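Local coordinates for BT_4661 (Bacteroides thetaiotaomicron, PDB 4AK2), which probably binds heparin and heparan sulphate at the bacterial surface through this ligand-binding domain, as a SusE-like part of a heparin utilisation system, at residues A[130-136]-A[272-278]; A[157-161]-A[203-209]. Residue numbers count along the deposited sequence, not the author numbering.

Contact 1. Residues A[130-136]-A[272-278]; sequences FVFQVNP and IFIWFDT
Trp275, with chi1 near 180° (t), projects its indole from one face of a two-strand pairing and leans it toward Gln133, with Val131 alongside: Val131 CG1 sits at the edge of the ring system, 4.0 Å from Trp275 CB, and Gln133, chi1 m and chi2 t, brings NE2 to 3.3 Å from Trp275 CZ3. Beneath these side chains, strands 131-134 and 273-276 run parallel, their axes 4.6 Å apart at closest and inclined by 23°. The register is in step, Val131 with Phe273, Phe132 with Ile274, Gln133 with Trp275 and Val134 with Phe276, at CA-CA distances of 4.8 to 5.0 Å. The hydrogen bonds form the staggered ladder of a parallel sheet: Phe273 N to Phe130 O 2.9 Å, Phe132 N to Phe273 O 2.9 Å, Trp275 N to Phe132 O 2.8 Å, Val134 N to Trp275 O 2.9 Å and Asp277 N to Val134 O 3.0 Å. This is a parallel pair within a mixed sheet, since strand 268-276 is antiparallel to 241-254. The other face carries Phe132, Val134, Ile274 and Phe276. Val134 (chi1 p) puts CG1 3.6 Å from Ile274 CG2 and 3.7 Å from Phe276 CD1, while Phe132 CB lies 3.9 Å from Ile274 CD1; Ile231 packs onto Phe132 and Phe276, and Trp236 stacks on the Phe276 ring. Phe273, its chi1 at -113°, turns its ring away from 130-136 to meet Phe112 of strand 105-115. Past the ladder, Pro136 CD closes to 3.6 Å from Asp277 C.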
loop_
_atom_site.group_PDB
_atom_site.type_symbol
_atom_site.label_atom_id
_atom_site.label_comp_id
_atom_site.label_asym_id
_atom_site.label_seq_id
_atom_site.Cartn_x
_atom_site.Cartn_y
_atom_site.Cartn_z
ATOM N N PHE A 130 -6.308 0.284 -4.879
ATOM C CA PHE A 130 -5.949 0.650 -3.485
ATOM C C PHE A 130 -4.470 0.631 -3.237
ATOM O O PHE A 130 -4.038 0.898 -2.099
ATOM C CB PHE A 130 -6.733 -0.142 -2.456
ATOM C CG PHE A 130 -6.432 -1.625 -2.458
ATOM C CD1 PHE A 130 -5.371 -2.127 -1.659
ATOM C CD2 PHE A 130 -7.197 -2.535 -3.203
ATOM C CE1 PHE A 130 -5.115 -3.486 -1.618
ATOM C CE2 PHE A 130 -6.934 -3.894 -3.176
ATOM C CZ PHE A 130 -5.881 -4.357 -2.384
ATOM N N VAL A 131 -3.641 0.320 -4.231
ATOM C CA VAL A 131 -2.199 0.455 -4.156
ATOM C C VAL A 131 -1.839 1.594 -5.118
ATOM O O VAL A 131 -2.028 1.454 -6.352
ATOM C CB VAL A 131 -1.447 -0.809 -4.530
ATOM C CG1 VAL A 131 0.063 -0.625 -4.334
ATOM C CG2 VAL A 131 -1.946 -2.017 -3.693
ATOM N N PHE A 132 -1.398 2.719 -4.596
ATOM C CA PHE A 132 -1.009 3.870 -5.401
ATOM C C PHE A 132 0.476 3.699 -5.709
ATOM O O PHE A 132 1.315 3.809 -4.795
ATOM C CB PHE A 132 -1.303 5.186 -4.603
ATOM C CG PHE A 132 -0.750 6.427 -5.273
ATOM C CD1 PHE A 132 -0.613 6.501 -6.679
ATOM C CD2 PHE A 132 -0.329 7.524 -4.507
ATOM C CE1 PHE A 132 -0.098 7.643 -7.332
ATOM C CE2 PHE A 132 0.159 8.695 -5.159
ATOM C CZ PHE A 132 0.312 8.715 -6.554
ATOM N N GLN A 133 0.828 3.453 -6.975
ATOM C CA GLN A 133 2.177 3.298 -7.428
ATOM C C GLN A 133 2.720 4.654 -7.825
ATOM O O GLN A 133 2.193 5.275 -8.788
ATOM C CB GLN A 133 2.233 2.343 -8.627
ATOM C CG GLN A 133 1.822 0.927 -8.179
ATOM C CD GLN A 133 1.919 -0.057 -9.339
ATOM O OE1 GLN A 133 1.302 0.156 -10.386
ATOM N NE2 GLN A 133 2.651 -1.153 -9.145
ATOM N N VAL A 134 3.703 5.164 -7.097
ATOM C CA VAL A 134 4.184 6.515 -7.266
ATOM C C VAL A 134 5.691 6.562 -7.384
ATOM O O VAL A 134 6.424 5.825 -6.690
ATOM C CB VAL A 134 3.659 7.409 -6.099
ATOM C CG1 VAL A 134 4.272 7.000 -4.728
ATOM C CG2 VAL A 134 3.938 8.886 -6.379
ATOM N N ASN A 135 6.198 7.456 -8.226
ATOM C CA ASN A 135 7.630 7.686 -8.356
ATOM C C ASN A 135 8.009 8.761 -7.324
ATOM O O ASN A 135 7.516 9.873 -7.405
ATOM C CB ASN A 135 7.918 8.196 -9.771
ATOM C CG ASN A 135 9.373 8.538 -10.000
ATOM O OD1 ASN A 135 10.151 8.772 -9.088
ATOM N ND2 ASN A 135 9.765 8.513 -11.260
ATOM N N PRO A 136 8.837 8.435 -6.318
ATOM C CA PRO A 136 9.146 9.403 -5.264
ATOM C C PRO A 136 9.929 10.607 -5.755
ATOM O O PRO A 136 9.949 11.614 -5.062
ATOM C CB PRO A 136 9.973 8.574 -4.264
ATOM C CG PRO A 136 10.632 7.522 -5.124
ATOM C CD PRO A 136 9.553 7.156 -6.131
ATOM N N ILE A 272 -5.617 2.372 1.895
ATOM C CA ILE A 272 -4.702 2.584 0.753
ATOM C C ILE A 272 -3.249 2.319 1.147
ATOM O O ILE A 272 -2.786 2.760 2.200
ATOM C CB ILE A 272 -4.894 4.003 0.148
ATOM C CG1 ILE A 272 -4.097 4.185 -1.165
ATOM C CG2 ILE A 272 -4.523 5.109 1.123
ATOM C CD1 ILE A 272 -4.446 5.464 -1.932
ATOM N N PHE A 273 -2.550 1.636 0.264
ATOM C CA PHE A 273 -1.118 1.474 0.373
ATOM C C PHE A 273 -0.405 2.346 -0.640
ATOM O O PHE A 273 -0.885 2.436 -1.799
ATOM C CB PHE A 273 -0.713 0.003 0.127
ATOM C CG PHE A 273 -0.161 -0.716 1.332
ATOM C CD1 PHE A 273 1.119 -0.426 1.794
ATOM C CD2 PHE A 273 -0.901 -1.727 1.897
ATOM C CE1 PHE A 273 1.639 -1.092 2.901
ATOM C CE2 PHE A 273 -0.394 -2.435 2.993
ATOM C CZ PHE A 273 0.885 -2.118 3.471
ATOM N N ILE A 274 0.649 3.039 -0.271
ATOM C CA ILE A 274 1.437 3.817 -1.214
ATOM C C ILE A 274 2.721 3.035 -1.509
ATOM O O ILE A 274 3.464 2.659 -0.595
ATOM C CB ILE A 274 1.860 5.189 -0.617
ATOM C CG1 ILE A 274 0.683 5.955 -0.013
ATOM C CG2 ILE A 274 2.630 5.998 -1.668
ATOM C CD1 ILE A 274 -0.540 6.079 -0.852
ATOM N N TRP A 275 2.988 2.731 -2.777
ATOM C CA TRP A 275 4.158 1.989 -3.173
ATOM C C TRP A 275 5.077 2.887 -3.937
ATOM O O TRP A 275 4.719 3.309 -5.087
ATOM C CB TRP A 275 3.774 0.734 -3.952
ATOM C CG TRP A 275 4.905 -0.116 -4.452
ATOM C CD1 TRP A 275 6.267 0.030 -4.251
ATOM C CD2 TRP A 275 4.756 -1.286 -5.300
ATOM N NE1 TRP A 275 6.966 -0.984 -4.907
ATOM C CE2 TRP A 275 6.100 -1.792 -5.558
ATOM C CE3 TRP A 275 3.664 -1.934 -5.876
ATOM C CZ2 TRP A 275 6.320 -2.901 -6.371
ATOM C CZ3 TRP A 275 3.881 -3.046 -6.674
ATOM C CH2 TRP A 275 5.191 -3.529 -6.913
ATOM N N PHE A 276 6.211 3.277 -3.394
ATOM C CA PHE A 276 7.208 4.147 -4.008
ATOM C C PHE A 276 8.192 3.325 -4.800
ATOM O O PHE A 276 8.789 2.375 -4.314
ATOM C CB PHE A 276 8.029 4.880 -2.921
ATOM C CG PHE A 276 7.195 5.622 -1.916
ATOM C CD1 PHE A 276 6.824 6.965 -2.091
ATOM C CD2 PHE A 276 6.816 4.992 -0.719
ATOM C CE1 PHE A 276 6.078 7.643 -1.153
ATOM C CE2 PHE A 276 6.059 5.672 0.217
ATOM C CZ PHE A 276 5.684 6.992 0.015
ATOM N N ASP A 277 8.393 3.707 -6.076
ATOM C CA ASP A 277 9.461 3.112 -6.911
ATOM C C ASP A 277 9.756 4.087 -8.057
ATOM O O ASP A 277 8.830 4.520 -8.768
ATOM C CB ASP A 277 8.998 1.749 -7.471
ATOM C CG ASP A 277 10.100 0.939 -8.107
ATOM O OD1 ASP A 277 10.944 1.506 -8.817
ATOM O OD2 ASP A 277 10.055 -0.299 -7.954
ATOM N N THR A 278 11.019 4.460 -8.183
ATOM C CA THR A 278 11.434 5.347 -9.273
ATOM C C THR A 278 11.162 4.784 -10.683
ATOM O O THR A 278 11.198 5.556 -11.649
ATOM C CB THR A 278 12.927 5.732 -9.186
ATOM O OG1 THR A 278 13.720 4.570 -9.088
ATOM C CG2 THR A 278 13.200 6.655 -8.025
#

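Contact 2. Residues A[157-161]-A[203-209]; sequences RLDYR and RKPMSYF. With SGN (2-deoxy-6-O-sulfo-2-(sulfoamino)-alpha-D-glucopyranose), chain B.
Strand 157-161 of the mixed sheet pairs with 241-254, and the loop 203-209, opening with a 3-10 turn at 204-205, packs against it beside the glycan pocket, CA-CA 4.8 Å for Arg161-Arg203 and 5.7 Å for Tyr160-Ser207. Hydrogen bonds centre on Asp159 (chi1 -155°): OD1 accepts from Tyr208 N at 2.8 Å, OD2 from Ser207 OG at 2.6 Å. Two waters bridge: one joins Asp159 OD1 (2.6 Å), Tyr160 N (3.1 Å) and Met206 O (2.7 Å), the other Tyr160 O (2.9 Å) and Arg203 NH1 (3.1 Å). Salt bridges join Arg203 to Asp159 (NH1 to OD2 3.1 Å, well out of the guanidinium plane), Glu210 and Asp259. Apolar packing sets Met206 CE over the Tyr160 ring, 3.9 Å from its centroid (CH-pi), with SD at 5.3 Å, a Met-aromatic contact, and Phe209 CZ 3.9 Å from Arg157 CB. On the sugar, Arg203 N donates to SGN O3S at 2.7 Å; Arg161 donates NE to Gln261 O, and NH1 and NH2 to SGN O3 at 3.0 and 3.2 Å.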
loop_
_atom_site.group_PDB
_atom_site.type_symbol
_atom_site.label_atom_id
_atom_site.label_comp_id
_atom_site.label_asym_id
_atom_site.label_seq_id
_atom_site.Cartn_x
_atom_site.Cartn_y
_atom_site.Cartn_z
ATOM N N ARG A 157 -14.747 14.961 5.038
ATOM C CA ARG A 157 -13.336 15.328 5.270
ATOM C C ARG A 157 -12.557 14.072 5.621
ATOM O O ARG A 157 -13.092 13.195 6.296
ATOM C CB ARG A 157 -13.180 16.383 6.398
ATOM C CG ARG A 157 -13.931 17.693 6.132
ATOM C CD ARG A 157 -13.387 18.513 4.948
ATOM N NE ARG A 157 -14.105 19.775 4.817
ATOM C CZ ARG A 157 -15.246 19.924 4.175
ATOM N NH1 ARG A 157 -15.802 18.904 3.529
ATOM N NH2 ARG A 157 -15.803 21.128 4.133
ATOM N N LEU A 158 -11.309 13.979 5.171
ATOM C CA LEU A 158 -10.547 12.720 5.222
ATOM C C LEU A 158 -9.067 13.049 5.425
ATOM O O LEU A 158 -8.522 13.895 4.729
ATOM C CB LEU A 158 -10.751 12.002 3.873
ATOM C CG LEU A 158 -10.184 10.575 3.805
ATOM C CD1 LEU A 158 -10.986 9.616 4.708
ATOM C CD2 LEU A 158 -10.234 10.058 2.385
ATOM N N ASP A 159 -8.422 12.459 6.435
ATOM C CA ASP A 159 -7.031 12.834 6.722
ATOM C C ASP A 159 -6.265 11.722 7.391
ATOM O O ASP A 159 -6.831 11.037 8.254
ATOM C CB ASP A 159 -7.035 14.065 7.636
ATOM C CG ASP A 159 -5.796 14.921 7.547
ATOM O OD1 ASP A 159 -5.198 15.011 6.462
ATOM O OD2 ASP A 159 -5.413 15.553 8.574
ATOM N N TYR A 160 -5.003 11.533 7.014
ATOM C CA TYR A 160 -4.147 10.623 7.788
ATOM C C TYR A 160 -4.122 11.055 9.241
ATOM O O TYR A 160 -4.213 12.231 9.588
ATOM C CB TYR A 160 -2.746 10.605 7.207
ATOM C CG TYR A 160 -2.568 9.728 5.970
ATOM C CD1 TYR A 160 -2.249 8.388 6.099
ATOM C CD2 TYR A 160 -2.695 10.256 4.662
ATOM C CE1 TYR A 160 -2.056 7.552 5.000
ATOM C CE2 TYR A 160 -2.509 9.442 3.588
ATOM C CZ TYR A 160 -2.182 8.125 3.718
ATOM O OH TYR A 160 -1.960 7.342 2.598
ATOM N N ARG A 161 -3.917 10.043 10.092
ATOM C CA ARG A 161 -4.015 10.233 11.577
ATOM C C ARG A 161 -2.923 9.580 12.410
ATOM O O ARG A 161 -2.384 10.240 13.327
ATOM C CB ARG A 161 -5.394 9.809 12.097
ATOM C CG ARG A 161 -5.628 9.971 13.618
ATOM C CD ARG A 161 -5.422 11.419 14.065
ATOM N NE ARG A 161 -5.668 11.577 15.501
ATOM C CZ ARG A 161 -4.763 11.326 16.444
ATOM N NH1 ARG A 161 -3.538 10.888 16.118
ATOM N NH2 ARG A 161 -5.097 11.459 17.719
ATOM N N ARG A 203 0.349 13.029 13.137
ATOM C CA ARG A 203 -0.131 12.975 11.759
ATOM C C ARG A 203 0.490 14.074 10.905
ATOM O O ARG A 203 0.333 14.050 9.680
ATOM C CB ARG A 203 -1.645 13.142 11.741
ATOM C CG ARG A 203 -2.124 14.534 12.129
ATOM C CD ARG A 203 -3.614 14.728 11.968
ATOM N NE ARG A 203 -4.001 16.072 12.391
ATOM C CZ ARG A 203 -5.197 16.606 12.194
ATOM N NH1 ARG A 203 -6.150 15.940 11.532
ATOM N NH2 ARG A 203 -5.435 17.837 12.626
ATOM N N LYS A 204 1.221 15.018 11.505
ATOM C CA LYS A 204 1.510 16.286 10.800
ATOM C C LYS A 204 2.153 16.145 9.409
ATOM O O LYS A 204 1.687 16.827 8.461
ATOM C CB LYS A 204 2.277 17.244 11.690
ATOM C CG LYS A 204 1.460 17.720 12.888
ATOM C CD LYS A 204 2.303 18.472 13.899
ATOM C CE LYS A 204 1.484 18.852 15.133
ATOM N NZ LYS A 204 2.436 19.376 16.129
ATOM N N PRO A 205 3.174 15.270 9.247
ATOM C CA PRO A 205 3.817 15.217 7.915
ATOM C C PRO A 205 2.923 14.705 6.790
ATOM O O PRO A 205 3.270 14.879 5.617
ATOM C CB PRO A 205 5.000 14.250 8.141
ATOM C CG PRO A 205 5.298 14.357 9.641
ATOM C CD PRO A 205 3.899 14.417 10.231
ATOM N N MET A 206 1.822 14.062 7.151
ATOM C CA MET A 206 0.917 13.433 6.187
ATOM C C MET A 206 -0.468 14.067 6.182
ATOM O O MET A 206 -1.403 13.515 5.594
ATOM C CB MET A 206 0.813 11.935 6.465
ATOM C CG MET A 206 2.010 11.145 5.970
ATOM S SD MET A 206 2.310 11.230 4.183
ATOM C CE MET A 206 0.771 10.716 3.431
ATOM N N SER A 207 -0.597 15.230 6.827
ATOM C CA SER A 207 -1.894 15.811 7.108
ATOM C C SER A 207 -2.235 17.061 6.280
ATOM O O SER A 207 -1.464 17.995 6.224
ATOM C CB SER A 207 -1.988 16.171 8.618
ATOM O OG SER A 207 -3.185 16.921 8.876
ATOM N N TYR A 208 -3.413 17.037 5.668
ATOM C CA TYR A 208 -3.968 18.235 5.054
ATOM C C TYR A 208 -4.224 19.312 6.116
ATOM O O TYR A 208 -3.855 20.480 5.950
ATOM C CB TYR A 208 -5.277 17.897 4.341
ATOM C CG TYR A 208 -6.023 19.151 3.887
ATOM C CD1 TYR A 208 -5.787 19.710 2.643
ATOM C CD2 TYR A 208 -6.966 19.769 4.730
ATOM C CE1 TYR A 208 -6.447 20.862 2.250
ATOM C CE2 TYR A 208 -7.633 20.928 4.344
ATOM C CZ TYR A 208 -7.374 21.472 3.112
ATOM O OH TYR A 208 -8.059 22.634 2.721
ATOM N N PHE A 209 -4.903 18.931 7.186
ATOM C CA PHE A 209 -5.338 19.917 8.179
ATOM C C PHE A 209 -4.187 20.602 8.918
ATOM O O PHE A 209 -4.344 21.754 9.348
ATOM C CB PHE A 209 -6.369 19.288 9.122
ATOM C CG PHE A 209 -7.669 19.044 8.422
ATOM C CD1 PHE A 209 -8.565 20.086 8.237
ATOM C CD2 PHE A 209 -7.956 17.789 7.864
ATOM C CE1 PHE A 209 -9.724 19.867 7.499
ATOM C CE2 PHE A 209 -9.113 17.574 7.132
ATOM C CZ PHE A 209 -10.008 18.610 6.974
HETATM C C1 SGN B . 0.315 13.280 18.713
HETATM C C2 SGN B . -0.823 12.397 18.192
HETATM C C3 SGN B . -1.261 11.450 19.315
HETATM C C4 SGN B . -0.073 10.687 19.873
HETATM C C5 SGN B . 1.033 11.636 20.348
HETATM C C6 SGN B . 2.295 10.838 20.694
HETATM N N2 SGN B . -1.909 13.239 17.705
HETATM O O1 SGN B . -0.168 14.200 19.688
HETATM O O3 SGN B . -2.203 10.538 18.749
HETATM O O4 SGN B . -0.476 10.006 21.073
HETATM O O5 SGN B . 1.365 12.470 19.237
HETATM O O6 SGN B . 3.302 11.709 21.177
HETATM S S1 SGN B . -1.906 13.930 16.268
HETATM O O1S SGN B . -3.280 14.219 15.922
HETATM O O2S SGN B . -1.086 15.112 16.215
HETATM O O3S SGN B . -1.306 12.869 15.288
HETATM S S2 SGN B . 4.721 11.167 21.431
HETATM O O4S SGN B . 4.679 10.235 22.556
HETATM O O5S SGN B . 5.617 12.484 21.830
HETATM O O6S SGN B . 5.229 10.620 20.166
HETATM O O HOH W 1 -3.983 13.459 4.773
HETATM O O HOH W 2 -6.676 12.928 10.970
#

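Both contacts reach the same mixed sheet, and contact 2 is nested inside the chain loop that contact 1 closes, with their centres 18 Å apart. Strand 241-254 connects them, pairing antiparallel with both 157-161 and 268-276. They also touch directly: Tyr160 OH packs 3.7 Å from Ile272 CG2 and 3.9 Å from Ile274 CD1, so the tyrosine whose ring carries Met206 ends against the strand of contact 1. Contact 2 supplies Arg161 and Arg203 to the glycan pocket, where Gln261, Gln182 and Thr201 also bond SGN. Contact 1 lies nearer the chain centre; its Phe273 side chain is about 11 Å from a bound SGN and about 8 Å from a sodium ion.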